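Beta-hexosaminidase Amuc_2018 (Akkermansia muciniphila, PDB 6JEB) hydrolyses terminal non-reducing N-acetylglucosamine and N-acetylgalactosamine residues from beta-linked glycans, including unbranched N-glycan ends and chitobiose. Local coordinates at residues S146-R151 and N194-A199; V113-Y118 and R413-A418; L26-V31 and E56-G61; Y118-R123 and A424-M429. All coordinates share one frame; numbering follows the deposited sequence.

Contact 1. Residues S146-R151 and N194-A199; sequences SVASRR and NQALHA
In the catalytic barrel of this family 20 glycoside hydrolase, Val-147 and Ala-148 of helix 143-148 meet Ala-196 and Ala-199 of the short helix 195-200. Each helix belongs to an excursion that follows a barrel strand, 123-127 for the first and 183-187 for the second, and these two strands are neighbours in the parallel sheet. The small residues illustrate how alanine lets backbones come together, for the CA atoms of Ala-148 and Ala-196 are 4.8 Å apart. Their methyl groups do not meet head-on. Ala-148 CB lies 3.5 Å from Ala-196 O, while Ala-196 CB answers from the other helix at 3.8 Å from Ala-148 O, and the two CB atoms are themselves 4.2 Å apart. One turn further along helix 195-200, Val-147 presents a single branch. With CG1 anti to the backbone N (chi1 179°), that methyl lies 3.9 Å from Ala-199 CB and 3.6 Å from Ala-199 O. Next to the interface, the extended Arg-150 side chain runs back along the turn; its NH1 donates to Ser-146 O at 3.1 Å, tilted from the carbonyl plane, and its NE pairs with Glu-162. The Ala-196 side chain lies about 7 Å from that of Asp-130 in the charge relay system, and Trp-134 touches Ala-148 nearby. The chemistry is that of methyl groups set against carbonyl oxygens and against one another, which implies a join held by close fit and van der Waals attraction, with no polar bond between segments 146-151 and 194-199.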
loop_
_atom_site.group_PDB
_atom_site.type_symbol
_atom_site.label_atom_id
_atom_site.label_comp_id
_atom_site.label_asym_id
_atom_site.label_seq_id
_atom_site.Cartn_x
_atom_site.Cartn_y
_atom_site.Cartn_z
ATOM N N SER A 146 17.872 -13.336 14.531
ATOM C CA SER A 146 17.819 -14.143 15.751
ATOM C C SER A 146 16.927 -13.527 16.820
ATOM O O SER A 146 16.375 -14.259 17.658
ATOM C CB SER A 146 19.221 -14.386 16.300
ATOM O OG SER A 146 19.799 -13.167 16.723
ATOM N N VAL A 147 16.780 -12.197 16.818
ATOM C CA VAL A 147 15.984 -11.495 17.825
ATOM C C VAL A 147 14.781 -10.781 17.212
ATOM O O VAL A 147 13.633 -11.064 17.565
ATOM C CB VAL A 147 16.847 -10.506 18.628
ATOM C CG1 VAL A 147 15.989 -9.772 19.647
ATOM C CG2 VAL A 147 18.004 -11.234 19.319
ATOM N N ALA A 148 15.028 -9.842 16.292
ATOM C CA ALA A 148 13.978 -8.916 15.872
ATOM C C ALA A 148 12.867 -9.579 15.064
ATOM O O ALA A 148 11.774 -9.006 14.964
ATOM C CB ALA A 148 14.588 -7.744 15.096
ATOM N N SER A 149 13.110 -10.754 14.482
ATOM C CA SER A 149 12.109 -11.414 13.652
ATOM C C SER A 149 11.190 -12.331 14.450
ATOM O O SER A 149 10.346 -13.009 13.851
ATOM C CB SER A 149 12.780 -12.212 12.523
ATOM O OG SER A 149 13.326 -13.436 13.004
ATOM N N ARG A 150 11.339 -12.374 15.777
ATOM C CA ARG A 150 10.629 -13.315 16.631
ATOM C C ARG A 150 9.978 -12.575 17.784
ATOM O O ARG A 150 10.562 -11.640 18.332
ATOM C CB ARG A 150 11.627 -14.319 17.218
ATOM C CG ARG A 150 12.193 -15.250 16.167
ATOM C CD ARG A 150 13.574 -15.784 16.528
ATOM N NE ARG A 150 13.933 -16.888 15.645
ATOM C CZ ARG A 150 15.114 -17.492 15.658
ATOM N NH1 ARG A 150 16.064 -17.075 16.495
ATOM N NH2 ARG A 150 15.344 -18.509 14.833
ATOM N N ARG A 151 8.773 -13.000 18.165
ATOM C CA ARG A 151 8.152 -12.483 19.375
ATOM C C ARG A 151 7.505 -13.621 20.156
ATOM O O ARG A 151 7.172 -14.674 19.606
ATOM C CB ARG A 151 7.160 -11.340 19.096
ATOM C CG ARG A 151 5.893 -11.756 18.372
ATOM C CD ARG A 151 4.916 -10.581 18.263
ATOM N NE ARG A 151 3.665 -10.961 17.612
ATOM C CZ ARG A 151 3.394 -10.742 16.329
ATOM N NH1 ARG A 151 4.289 -10.139 15.544
ATOM N NH2 ARG A 151 2.226 -11.120 15.828
ATOM N N ASN A 194 9.983 1.087 16.404
ATOM C CA ASN A 194 11.279 0.424 16.352
ATOM C C ASN A 194 11.529 -0.482 17.553
ATOM O O ASN A 194 12.690 -0.756 17.877
ATOM C CB ASN A 194 12.408 1.454 16.213
ATOM C CG ASN A 194 12.965 1.519 14.802
ATOM O OD1 ASN A 194 12.994 0.515 14.087
ATOM N ND2 ASN A 194 13.436 2.694 14.403
ATOM N N GLN A 195 10.479 -0.976 18.216
ATOM C CA GLN A 195 10.731 -1.828 19.379
ATOM C C GLN A 195 11.464 -3.109 18.990
ATOM O O GLN A 195 12.303 -3.599 19.754
ATOM C CB GLN A 195 9.454 -2.139 20.153
ATOM C CG GLN A 195 9.748 -2.881 21.461
ATOM C CD GLN A 195 8.573 -2.895 22.406
ATOM O OE1 GLN A 195 7.766 -1.960 22.417
ATOM N NE2 GLN A 195 8.460 -3.959 23.205
ATOM N N ALA A 196 11.172 -3.667 17.809
ATOM C CA ALA A 196 11.856 -4.892 17.403
ATOM C C ALA A 196 13.341 -4.630 17.175
ATOM O O ALA A 196 14.197 -5.414 17.618
ATOM C CB ALA A 196 11.189 -5.502 16.166
ATOM N N LEU A 197 13.667 -3.513 16.518
ATOM C CA LEU A 197 15.064 -3.138 16.341
ATOM C C LEU A 197 15.750 -2.906 17.685
ATOM O O LEU A 197 16.917 -3.281 17.866
ATOM C CB LEU A 197 15.161 -1.895 15.447
ATOM C CG LEU A 197 16.572 -1.405 15.098
ATOM C CD1 LEU A 197 17.370 -2.476 14.361
ATOM C CD2 LEU A 197 16.510 -0.103 14.290
ATOM N N HIS A 198 15.040 -2.304 18.649
ATOM C CA HIS A 198 15.619 -2.084 19.974
ATOM C C HIS A 198 15.893 -3.405 20.682
ATOM O O HIS A 198 16.919 -3.552 21.356
ATOM C CB HIS A 198 14.701 -1.179 20.810
ATOM C CG HIS A 198 15.340 -0.640 22.056
ATOM N ND1 HIS A 198 15.226 0.682 22.433
ATOM C CD2 HIS A 198 16.087 -1.241 23.015
ATOM C CE1 HIS A 198 15.885 0.874 23.564
ATOM N NE2 HIS A 198 16.419 -0.276 23.937
ATOM N N ALA A 199 14.984 -4.373 20.553
ATOM C CA ALA A 199 15.216 -5.681 21.158
ATOM C C ALA A 199 16.512 -6.304 20.649
ATOM O O ALA A 199 17.263 -6.917 21.423
ATOM C CB ALA A 199 14.026 -6.603 20.881
#

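Contact 2. Residues V113-Y118 and R413-A418; sequences VDMMAY and RAYPRA
Helix 106-118 faces the break between helices 407-414 and 417-426, where the CA atoms of Met-115 and Tyr-415 are 9.4 Å apart and those of Met-116 and Ala-418 7.9 Å. Tyr-415 leaves helical geometry and is followed by a cis peptide to Pro-416, a backbone turn from which its ring reaches across to the helix. CG stands anti to the carbonyl carbon (chi1 -71°), and the phenol end arrives at the backbone between Met-115 and Met-116. Tyr-415 OH lies 3.2 Å from Met-116 N, but the angle is too poor for a hydrogen bond. Met-115 CB lies alongside the phenol end, 3.6 Å from Tyr-415 OH. Met-115 was modelled in two conformers; in the one described, Met-115 CE stands over a face of the Tyr-415 ring, 4.1 Å from the centroid, as a CH-pi contact, with SD oblique in a Met-aromatic pair, so this part is less certain. Ala-418 CB covers the opposite face near its rim. Replacing Tyr-415 by an alanine is likely to open a gap between Met-115 CB and Ala-418 CB and to lose the ring that bridges the break to helix 106-118. Behind the break, Arg-417 NH2 donates to Arg-413 O at 2.9 Å, linking helix 407-414 to helix 417-426, and Arg-413 NH1 reaches Asp-354 O in the substrate-binding segment. Around the contact, helix 167-178 packs on Val-113, helix 434-452 on Tyr-118 and helix 372-376 on Pro-416 and Arg-417.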
loop_
_atom_site.group_PDB
_atom_site.type_symbol
_atom_site.label_atom_id
_atom_site.label_comp_id
_atom_site.label_asym_id
_atom_site.label_seq_id
_atom_site.Cartn_x
_atom_site.Cartn_y
_atom_site.Cartn_z
ATOM N N VAL A 113 -0.998 -10.602 -4.603
ATOM C CA VAL A 113 -0.588 -9.845 -5.783
ATOM C C VAL A 113 -1.508 -10.129 -6.968
ATOM O O VAL A 113 -1.915 -9.205 -7.686
ATOM C CB VAL A 113 0.893 -10.121 -6.108
ATOM C CG1 VAL A 113 1.250 -9.593 -7.507
ATOM C CG2 VAL A 113 1.774 -9.478 -5.040
ATOM N N ASP A 114 -1.845 -11.402 -7.210
ATOM C CA ASP A 114 -2.722 -11.707 -8.339
ATOM C C ASP A 114 -4.055 -10.984 -8.200
ATOM O O ASP A 114 -4.598 -10.464 -9.184
ATOM C CB ASP A 114 -2.965 -13.216 -8.443
ATOM C CG ASP A 114 -1.778 -13.974 -9.004
ATOM O OD1 ASP A 114 -0.705 -13.375 -9.198
ATOM O OD2 ASP A 114 -1.925 -15.189 -9.263
ATOM N N MET A 115 -4.598 -10.943 -6.983
ATOM C CA MET A 115 -5.885 -10.290 -6.785
ATOM C C MET A 115 -5.790 -8.780 -6.994
ATOM O O MET A 115 -6.675 -8.187 -7.622
ATOM C CB MET A 115 -6.461 -10.661 -5.420
ATOM C CG MET A 115 -6.806 -12.145 -5.363
ATOM S SD MET A 115 -7.474 -12.680 -3.784
ATOM C CE MET A 115 -9.050 -11.836 -3.777
ATOM N N MET A 116 -4.739 -8.132 -6.484
ATOM C CA MET A 116 -4.643 -6.686 -6.694
ATOM C C MET A 116 -4.393 -6.348 -8.166
ATOM O O MET A 116 -4.912 -5.343 -8.677
ATOM C CB MET A 116 -3.597 -6.051 -5.773
ATOM C CG MET A 116 -2.157 -6.332 -6.157
ATOM S SD MET A 116 -1.010 -5.887 -4.832
ATOM C CE MET A 116 -1.024 -4.095 -4.969
ATOM N N ALA A 117 -3.620 -7.179 -8.871
ATOM C CA ALA A 117 -3.408 -6.946 -10.297
ATOM C C ALA A 117 -4.715 -7.055 -11.071
ATOM O O ALA A 117 -4.917 -6.347 -12.063
ATOM C CB ALA A 117 -2.387 -7.941 -10.852
ATOM N N TYR A 118 -5.615 -7.933 -10.628
ATOM C CA TYR A 118 -6.904 -8.089 -11.292
ATOM C C TYR A 118 -7.680 -6.780 -11.312
ATOM O O TYR A 118 -8.447 -6.532 -12.258
ATOM C CB TYR A 118 -7.692 -9.176 -10.558
ATOM C CG TYR A 118 -8.963 -9.655 -11.221
ATOM C CD1 TYR A 118 -8.923 -10.587 -12.251
ATOM C CD2 TYR A 118 -10.207 -9.227 -10.771
ATOM C CE1 TYR A 118 -10.087 -11.058 -12.841
ATOM C CE2 TYR A 118 -11.379 -9.695 -11.346
ATOM C CZ TYR A 118 -11.312 -10.600 -12.390
ATOM O OH TYR A 118 -12.469 -11.073 -12.964
ATOM N N ARG A 413 -10.549 -8.677 5.208
ATOM C CA ARG A 413 -10.657 -7.235 5.417
ATOM C C ARG A 413 -10.227 -6.424 4.201
ATOM O O ARG A 413 -10.766 -5.338 3.978
ATOM C CB ARG A 413 -9.941 -6.798 6.701
ATOM C CG ARG A 413 -10.648 -7.346 7.930
ATOM C CD ARG A 413 -10.667 -6.427 9.152
ATOM N NE ARG A 413 -11.576 -6.988 10.149
ATOM C CZ ARG A 413 -11.895 -6.429 11.319
ATOM N NH1 ARG A 413 -11.371 -5.264 11.684
ATOM N NH2 ARG A 413 -12.751 -7.048 12.131
ATOM N N ALA A 414 -9.302 -6.934 3.387
ATOM C CA ALA A 414 -8.858 -6.162 2.230
ATOM C C ALA A 414 -9.949 -6.046 1.171
ATOM O O ALA A 414 -10.113 -4.980 0.568
ATOM C CB ALA A 414 -7.586 -6.765 1.632
ATOM N N TYR A 415 -10.699 -7.139 0.920
ATOM C CA TYR A 415 -11.722 -7.202 -0.118
ATOM C C TYR A 415 -13.110 -7.311 0.499
ATOM O O TYR A 415 -13.278 -7.944 1.548
ATOM C CB TYR A 415 -11.482 -8.398 -1.058
ATOM C CG TYR A 415 -10.269 -8.160 -1.926
ATOM C CD1 TYR A 415 -10.387 -7.488 -3.139
ATOM C CD2 TYR A 415 -8.999 -8.528 -1.495
ATOM C CE1 TYR A 415 -9.283 -7.213 -3.910
ATOM C CE2 TYR A 415 -7.876 -8.263 -2.265
ATOM C CZ TYR A 415 -8.027 -7.597 -3.468
ATOM O OH TYR A 415 -6.933 -7.316 -4.241
ATOM N N PRO A 416 -14.141 -6.718 -0.130
ATOM C CA PRO A 416 -14.117 -6.015 -1.420
ATOM C C PRO A 416 -13.744 -4.531 -1.364
ATOM O O PRO A 416 -13.815 -3.883 -2.403
ATOM C CB PRO A 416 -15.568 -6.135 -1.895
ATOM C CG PRO A 416 -16.346 -6.098 -0.626
ATOM C CD PRO A 416 -15.523 -6.932 0.338
ATOM N N ARG A 417 -13.368 -3.983 -0.204
ATOM C CA ARG A 417 -13.050 -2.555 -0.175
ATOM C C ARG A 417 -11.903 -2.195 -1.113
ATOM O O ARG A 417 -11.912 -1.109 -1.700
ATOM C CB ARG A 417 -12.821 -2.055 1.250
ATOM C CG ARG A 417 -14.135 -1.941 2.028
ATOM C CD ARG A 417 -13.906 -1.616 3.497
ATOM N NE ARG A 417 -13.115 -2.656 4.147
ATOM C CZ ARG A 417 -12.742 -2.626 5.423
ATOM N NH1 ARG A 417 -13.119 -1.622 6.208
ATOM N NH2 ARG A 417 -12.007 -3.615 5.919
ATOM N N ALA A 418 -10.934 -3.098 -1.305
ATOM C CA ALA A 418 -9.860 -2.816 -2.257
ATOM C C ALA A 418 -10.396 -2.591 -3.668
ATOM O O ALA A 418 -9.787 -1.848 -4.442
ATOM C CB ALA A 418 -8.815 -3.938 -2.255
#

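Contact 3. Residues L26-V31 and E56-G61; sequences LSDQEV and EGRIYG
Asp-28 and Arg-58 meet with their flat groups almost in one plane, the carboxylate and guanidinium turned only 8° apart, although the two side chains as a whole run at about a right angle to each other. The grip is side-on: the arginine offers its NE edge and not its far end. Arg-58 NE donates to Asp-28 OD1 at 3.1 Å and, at the same length but more bent, to Asp-28 OD2, while Arg-58 NH2 gives the shortest bond, 2.9 Å to Asp-28 OD2, with an N-H...O angle of 153°. OD2 thus takes two donors, and both oxygens use their syn lone pairs. Such pairing fixes the rotation of both groups, since turning either plane would bend every bond at once. The arginine chain is extended from CG to NE, and with CG anti to the backbone N (chi1 -178°) it leads straight from the helix to the strand. Both residues are partly exposed, so water probably screens the ion pair. Within the helix, Tyr-60 OH donates to Glu-56 OE2 at 2.6 Å and is also hydrogen-bonded to Arg-93 NH2. Asp-28 rests on Leu-50 and Arg-58 on Ser-52, both of strand 47-52, which runs parallel to 25-30. A bidentate salt bridge therefore pins helix 55-73 to the outer strand 25-30 of the mixed sheet, an alpha/beta layering that belongs to domain 2 of glycosyl hydrolase family 20.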
loop_
_atom_site.group_PDB
_atom_site.type_symbol
_atom_site.label_atom_id
_atom_site.label_comp_id
_atom_site.label_asym_id
_atom_site.label_seq_id
_atom_site.Cartn_x
_atom_site.Cartn_y
_atom_site.Cartn_z
ATOM N N LEU A 26 -7.810 -10.966 -31.540
ATOM C CA LEU A 26 -7.555 -10.945 -32.977
ATOM C C LEU A 26 -6.389 -10.045 -33.355
ATOM O O LEU A 26 -5.742 -10.274 -34.389
ATOM C CB LEU A 26 -8.797 -10.450 -33.722
ATOM C CG LEU A 26 -10.068 -11.275 -33.535
ATOM C CD1 LEU A 26 -11.246 -10.588 -34.217
ATOM C CD2 LEU A 26 -9.850 -12.673 -34.092
ATOM N N SER A 27 -6.119 -9.020 -32.554
ATOM C CA SER A 27 -5.011 -8.119 -32.813
ATOM C C SER A 27 -4.539 -7.553 -31.485
ATOM O O SER A 27 -5.307 -7.463 -30.523
ATOM C CB SER A 27 -5.386 -6.998 -33.789
ATOM O OG SER A 27 -6.387 -6.170 -33.242
ATOM N N ASP A 28 -3.260 -7.180 -31.448
ATOM C CA ASP A 28 -2.613 -6.763 -30.207
ATOM C C ASP A 28 -1.473 -5.864 -30.676
ATOM O O ASP A 28 -0.413 -6.362 -31.063
ATOM C CB ASP A 28 -2.096 -7.990 -29.469
ATOM C CG ASP A 28 -1.434 -7.666 -28.136
ATOM O OD1 ASP A 28 -1.270 -6.477 -27.787
ATOM O OD2 ASP A 28 -1.080 -8.633 -27.425
ATOM N N GLN A 29 -1.714 -4.556 -30.675
ATOM C CA GLN A 29 -0.848 -3.605 -31.358
ATOM C C GLN A 29 -0.453 -2.485 -30.414
ATOM O O GLN A 29 -1.261 -2.038 -29.598
ATOM C CB GLN A 29 -1.585 -2.967 -32.539
ATOM C CG GLN A 29 -1.995 -3.948 -33.608
ATOM C CD GLN A 29 -2.697 -3.268 -34.761
ATOM O OE1 GLN A 29 -3.921 -3.135 -34.765
ATOM N NE2 GLN A 29 -1.924 -2.815 -35.740
ATOM N N GLU A 30 0.791 -2.033 -30.535
ATOM C CA GLU A 30 1.237 -0.817 -29.872
ATOM C C GLU A 30 1.059 0.344 -30.838
ATOM O O GLU A 30 1.562 0.303 -31.966
ATOM C CB GLU A 30 2.702 -0.923 -29.462
ATOM C CG GLU A 30 3.166 0.297 -28.706
ATOM C CD GLU A 30 4.506 0.091 -28.043
ATOM O OE1 GLU A 30 4.582 -0.714 -27.094
ATOM O OE2 GLU A 30 5.483 0.728 -28.477
ATOM N N VAL A 31 0.336 1.370 -30.399
ATOM C CA VAL A 31 -0.030 2.484 -31.276
ATOM C C VAL A 31 0.489 3.794 -30.696
ATOM O O VAL A 31 0.441 4.003 -29.474
ATOM C CB VAL A 31 -1.545 2.521 -31.538
ATOM C CG1 VAL A 31 -2.022 1.217 -32.179
ATOM C CG2 VAL A 31 -2.308 2.788 -30.259
ATOM N N GLU A 56 2.692 -0.730 -20.206
ATOM C CA GLU A 56 1.818 -0.533 -19.054
ATOM C C GLU A 56 0.350 -0.558 -19.469
ATOM O O GLU A 56 -0.459 -1.303 -18.895
ATOM C CB GLU A 56 2.165 0.778 -18.348
ATOM C CG GLU A 56 1.322 0.999 -17.122
ATOM C CD GLU A 56 1.593 2.308 -16.397
ATOM O OE1 GLU A 56 2.362 3.165 -16.894
ATOM O OE2 GLU A 56 1.011 2.485 -15.306
ATOM N N GLY A 57 -0.009 0.243 -20.477
ATOM C CA GLY A 57 -1.374 0.211 -20.978
ATOM C C GLY A 57 -1.789 -1.165 -21.457
ATOM O O GLY A 57 -2.952 -1.559 -21.311
ATOM N N ARG A 58 -0.848 -1.908 -22.049
ATOM C CA ARG A 58 -1.146 -3.261 -22.514
ATOM C C ARG A 58 -1.488 -4.183 -21.349
ATOM O O ARG A 58 -2.440 -4.972 -21.433
ATOM C CB ARG A 58 0.022 -3.812 -23.332
ATOM C CG ARG A 58 -0.232 -5.196 -23.892
ATOM C CD ARG A 58 0.829 -5.602 -24.911
ATOM N NE ARG A 58 0.563 -6.949 -25.394
ATOM C CZ ARG A 58 0.996 -8.044 -24.778
ATOM N NH1 ARG A 58 1.746 -7.934 -23.682
ATOM N NH2 ARG A 58 0.685 -9.242 -25.256
ATOM N N ILE A 59 -0.724 -4.105 -20.256
ATOM C CA ILE A 59 -1.051 -4.895 -19.071
ATOM C C ILE A 59 -2.469 -4.586 -18.614
ATOM O O ILE A 59 -3.259 -5.490 -18.306
ATOM C CB ILE A 59 -0.020 -4.646 -17.951
ATOM C CG1 ILE A 59 1.316 -5.308 -18.300
ATOM C CG2 ILE A 59 -0.544 -5.151 -16.600
ATOM C CD1 ILE A 59 2.469 -4.897 -17.401
ATOM N N TYR A 60 -2.820 -3.296 -18.572
ATOM C CA TYR A 60 -4.165 -2.924 -18.143
ATOM C C TYR A 60 -5.221 -3.429 -19.118
ATOM O O TYR A 60 -6.277 -3.907 -18.696
ATOM C CB TYR A 60 -4.286 -1.410 -17.958
ATOM C CG TYR A 60 -3.317 -0.836 -16.948
ATOM C CD1 TYR A 60 -2.930 -1.565 -15.824
ATOM C CD2 TYR A 60 -2.773 0.437 -17.122
ATOM C CE1 TYR A 60 -2.031 -1.043 -14.907
ATOM C CE2 TYR A 60 -1.889 0.965 -16.207
ATOM C CZ TYR A 60 -1.513 0.222 -15.105
ATOM O OH TYR A 60 -0.613 0.755 -14.206
ATOM N N GLY A 61 -4.970 -3.314 -20.425
ATOM C CA GLY A 61 -5.941 -3.813 -21.390
ATOM C C GLY A 61 -6.166 -5.306 -21.258
ATOM O O GLY A 61 -7.300 -5.788 -21.358
#

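Contact 4. Residues Y118-R123 and A424-M429; sequences YYKFNR and AGWSPM
Lys-120 sits in the turn joining helix 106-118 to strand 123-127 of the barrel and lays its aliphatic chain on Trp-426 of helix 417-426. Lys-120 CD does most of the touching: it stands over the face of the Trp-426 ring, 3.5 Å from the centroid of the six-membered ring and 15° off its normal, a CH-pi contact. Lys-120 CB joins it near the rim, 3.9 Å from Trp-426 CE3. Lys-120 has positive phi and is the C-prime residue of a Schellman motif, with Phe-121 N bonding to Met-116 O and Lys-120 N to Ala-117 O; the turn is the return from helix to strand within the beta-alpha-beta crossover 92-97, 106-118, 123-127. The chain is straight as far as CE and then bends (chi4 77°), which carries NZ to Thr-64 OG1 of helix 55-73. Lys-120 NZ is 5.3 Å from the same Trp-426 ring centroid, at most a weak cation-pi attraction. The indole is held by NE1, bonded to Asp-86 OD1, and by Tyr-60, which meets it edge-to-face. A leucine in place of Trp-426 would probably strip the lysine methylenes of their flat support and leave Asp-86 OD1 without its N-H donor. Pro-8 and Pro-88 also pack against the indole.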
loop_
_atom_site.group_PDB
_atom_site.type_symbol
_atom_site.label_atom_id
_atom_site.label_comp_id
_atom_site.label_asym_id
_atom_site.label_seq_id
_atom_site.Cartn_x
_atom_site.Cartn_y
_atom_site.Cartn_z
ATOM N N TYR A 118 -5.615 -7.933 -10.628
ATOM C CA TYR A 118 -6.904 -8.089 -11.292
ATOM C C TYR A 118 -7.680 -6.780 -11.312
ATOM O O TYR A 118 -8.447 -6.532 -12.258
ATOM C CB TYR A 118 -7.692 -9.176 -10.558
ATOM C CG TYR A 118 -8.963 -9.655 -11.221
ATOM C CD1 TYR A 118 -8.923 -10.587 -12.251
ATOM C CD2 TYR A 118 -10.207 -9.227 -10.771
ATOM C CE1 TYR A 118 -10.087 -11.058 -12.841
ATOM C CE2 TYR A 118 -11.379 -9.695 -11.346
ATOM C CZ TYR A 118 -11.312 -10.600 -12.390
ATOM O OH TYR A 118 -12.469 -11.073 -12.964
ATOM N N TYR A 119 -7.469 -5.926 -10.299
ATOM C CA TYR A 119 -8.124 -4.627 -10.164
ATOM C C TYR A 119 -7.223 -3.453 -10.561
ATOM O O TYR A 119 -7.544 -2.299 -10.246
ATOM C CB TYR A 119 -8.681 -4.469 -8.742
ATOM C CG TYR A 119 -9.797 -5.457 -8.513
ATOM C CD1 TYR A 119 -11.038 -5.262 -9.109
ATOM C CD2 TYR A 119 -9.607 -6.610 -7.746
ATOM C CE1 TYR A 119 -12.061 -6.166 -8.947
ATOM C CE2 TYR A 119 -10.636 -7.531 -7.579
ATOM C CZ TYR A 119 -11.862 -7.302 -8.185
ATOM O OH TYR A 119 -12.882 -8.210 -8.046
ATOM N N LYS A 120 -6.114 -3.720 -11.257
ATOM C CA LYS A 120 -5.225 -2.697 -11.813
ATOM C C LYS A 120 -4.486 -1.879 -10.755
ATOM O O LYS A 120 -4.054 -0.754 -11.035
ATOM C CB LYS A 120 -5.920 -1.781 -12.833
ATOM C CG LYS A 120 -6.509 -2.510 -14.025
ATOM C CD LYS A 120 -7.025 -1.513 -15.057
ATOM C CE LYS A 120 -7.639 -2.192 -16.281
ATOM N NZ LYS A 120 -9.004 -2.729 -16.001
ATOM N N PHE A 121 -4.291 -2.406 -9.544
ATOM C CA PHE A 121 -3.326 -1.777 -8.652
ATOM C C PHE A 121 -1.941 -1.884 -9.275
ATOM O O PHE A 121 -1.629 -2.857 -9.962
ATOM C CB PHE A 121 -3.318 -2.472 -7.288
ATOM C CG PHE A 121 -4.478 -2.089 -6.407
ATOM C CD1 PHE A 121 -4.417 -0.942 -5.628
ATOM C CD2 PHE A 121 -5.629 -2.869 -6.362
ATOM C CE1 PHE A 121 -5.478 -0.571 -4.818
ATOM C CE2 PHE A 121 -6.701 -2.502 -5.558
ATOM C CZ PHE A 121 -6.621 -1.349 -4.784
ATOM N N ASN A 122 -1.095 -0.874 -9.038
ATOM C CA ASN A 122 0.249 -0.900 -9.604
ATOM C C ASN A 122 1.348 -0.655 -8.576
ATOM O O ASN A 122 2.521 -0.564 -8.960
ATOM C CB ASN A 122 0.389 0.060 -10.798
ATOM C CG ASN A 122 0.188 1.512 -10.413
ATOM O OD1 ASN A 122 -0.167 1.818 -9.277
ATOM N ND2 ASN A 122 0.411 2.412 -11.362
ATOM N N ARG A 123 1.012 -0.584 -7.289
ATOM C CA ARG A 123 2.009 -0.379 -6.243
ATOM C C ARG A 123 1.726 -1.322 -5.088
ATOM O O ARG A 123 0.600 -1.356 -4.578
ATOM C CB ARG A 123 1.989 1.064 -5.726
ATOM C CG ARG A 123 2.262 2.126 -6.798
ATOM C CD ARG A 123 3.720 2.111 -7.249
ATOM N NE ARG A 123 4.007 3.171 -8.216
ATOM C CZ ARG A 123 3.904 3.037 -9.537
ATOM N NH1 ARG A 123 3.521 1.881 -10.067
ATOM N NH2 ARG A 123 4.189 4.060 -10.331
ATOM N N ALA A 424 -11.535 4.196 -7.145
ATOM C CA ALA A 424 -11.225 5.572 -6.756
ATOM C C ALA A 424 -9.899 6.042 -7.351
ATOM O O ALA A 424 -9.752 7.221 -7.705
ATOM C CB ALA A 424 -11.199 5.690 -5.231
ATOM N N GLY A 425 -8.911 5.146 -7.447
ATOM C CA GLY A 425 -7.626 5.535 -8.002
ATOM C C GLY A 425 -7.616 5.618 -9.512
ATOM O O GLY A 425 -6.874 6.427 -10.082
ATOM N N TRP A 426 -8.427 4.797 -10.181
ATOM C CA TRP A 426 -8.402 4.647 -11.632
ATOM C C TRP A 426 -9.466 5.475 -12.346
ATOM O O TRP A 426 -9.177 6.115 -13.362
ATOM C CB TRP A 426 -8.600 3.167 -11.997
ATOM C CG TRP A 426 -8.597 2.939 -13.484
ATOM C CD1 TRP A 426 -9.611 3.212 -14.363
ATOM C CD2 TRP A 426 -7.514 2.432 -14.270
ATOM N NE1 TRP A 426 -9.220 2.915 -15.646
ATOM C CE2 TRP A 426 -7.936 2.431 -15.616
ATOM C CE3 TRP A 426 -6.228 1.969 -13.965
ATOM C CZ2 TRP A 426 -7.116 2.002 -16.659
ATOM C CZ3 TRP A 426 -5.414 1.534 -15.003
ATOM C CH2 TRP A 426 -5.862 1.554 -16.335
ATOM N N SER A 427 -10.707 5.425 -11.875
ATOM C CA SER A 427 -11.811 5.874 -12.725
ATOM C C SER A 427 -12.038 7.376 -12.597
ATOM O O SER A 427 -12.089 7.898 -11.477
ATOM C CB SER A 427 -13.096 5.150 -12.349
ATOM O OG SER A 427 -12.933 3.750 -12.497
ATOM N N PRO A 428 -12.218 8.078 -13.715
ATOM C CA PRO A 428 -12.654 9.478 -13.652
ATOM C C PRO A 428 -13.963 9.607 -12.886
ATOM O O PRO A 428 -14.827 8.728 -12.936
ATOM C CB PRO A 428 -12.853 9.851 -15.125
ATOM C CG PRO A 428 -11.997 8.893 -15.882
ATOM C CD PRO A 428 -11.965 7.618 -15.088
ATOM N N MET A 429 -14.114 10.729 -12.177
ATOM C CA MET A 429 -15.337 10.939 -11.407
ATOM C C MET A 429 -16.579 10.847 -12.285
ATOM O O MET A 429 -17.634 10.393 -11.823
ATOM C CB MET A 429 -15.285 12.285 -10.675
ATOM C CG MET A 429 -14.214 12.354 -9.571
ATOM S SD MET A 429 -14.432 11.140 -8.244
ATOM C CE MET A 429 -15.946 11.731 -7.496
#

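Contacts 2 and 4 are buried and share helix 417-426, and their first segments are consecutive, overlapping at Tyr-118: contact 2 reaches that helix just before its start, contact 4 at its end, their centres 11 Å apart. Both rest on aromatic faces met by aliphatic groups. Contact 3 is the surface member, and its chemistry is ionic; yet its helix also serves contact 4, because Tyr-60 packs on Lys-120 as well as Trp-426, bridging domain 2 and the barrel. Contact 1, partly buried, stands apart: its centre lies about 46 Å from that of contact 3, across the middle of the chain, and it joins excursions beside the active site through methyl groups set on each other and on backbone carbonyls.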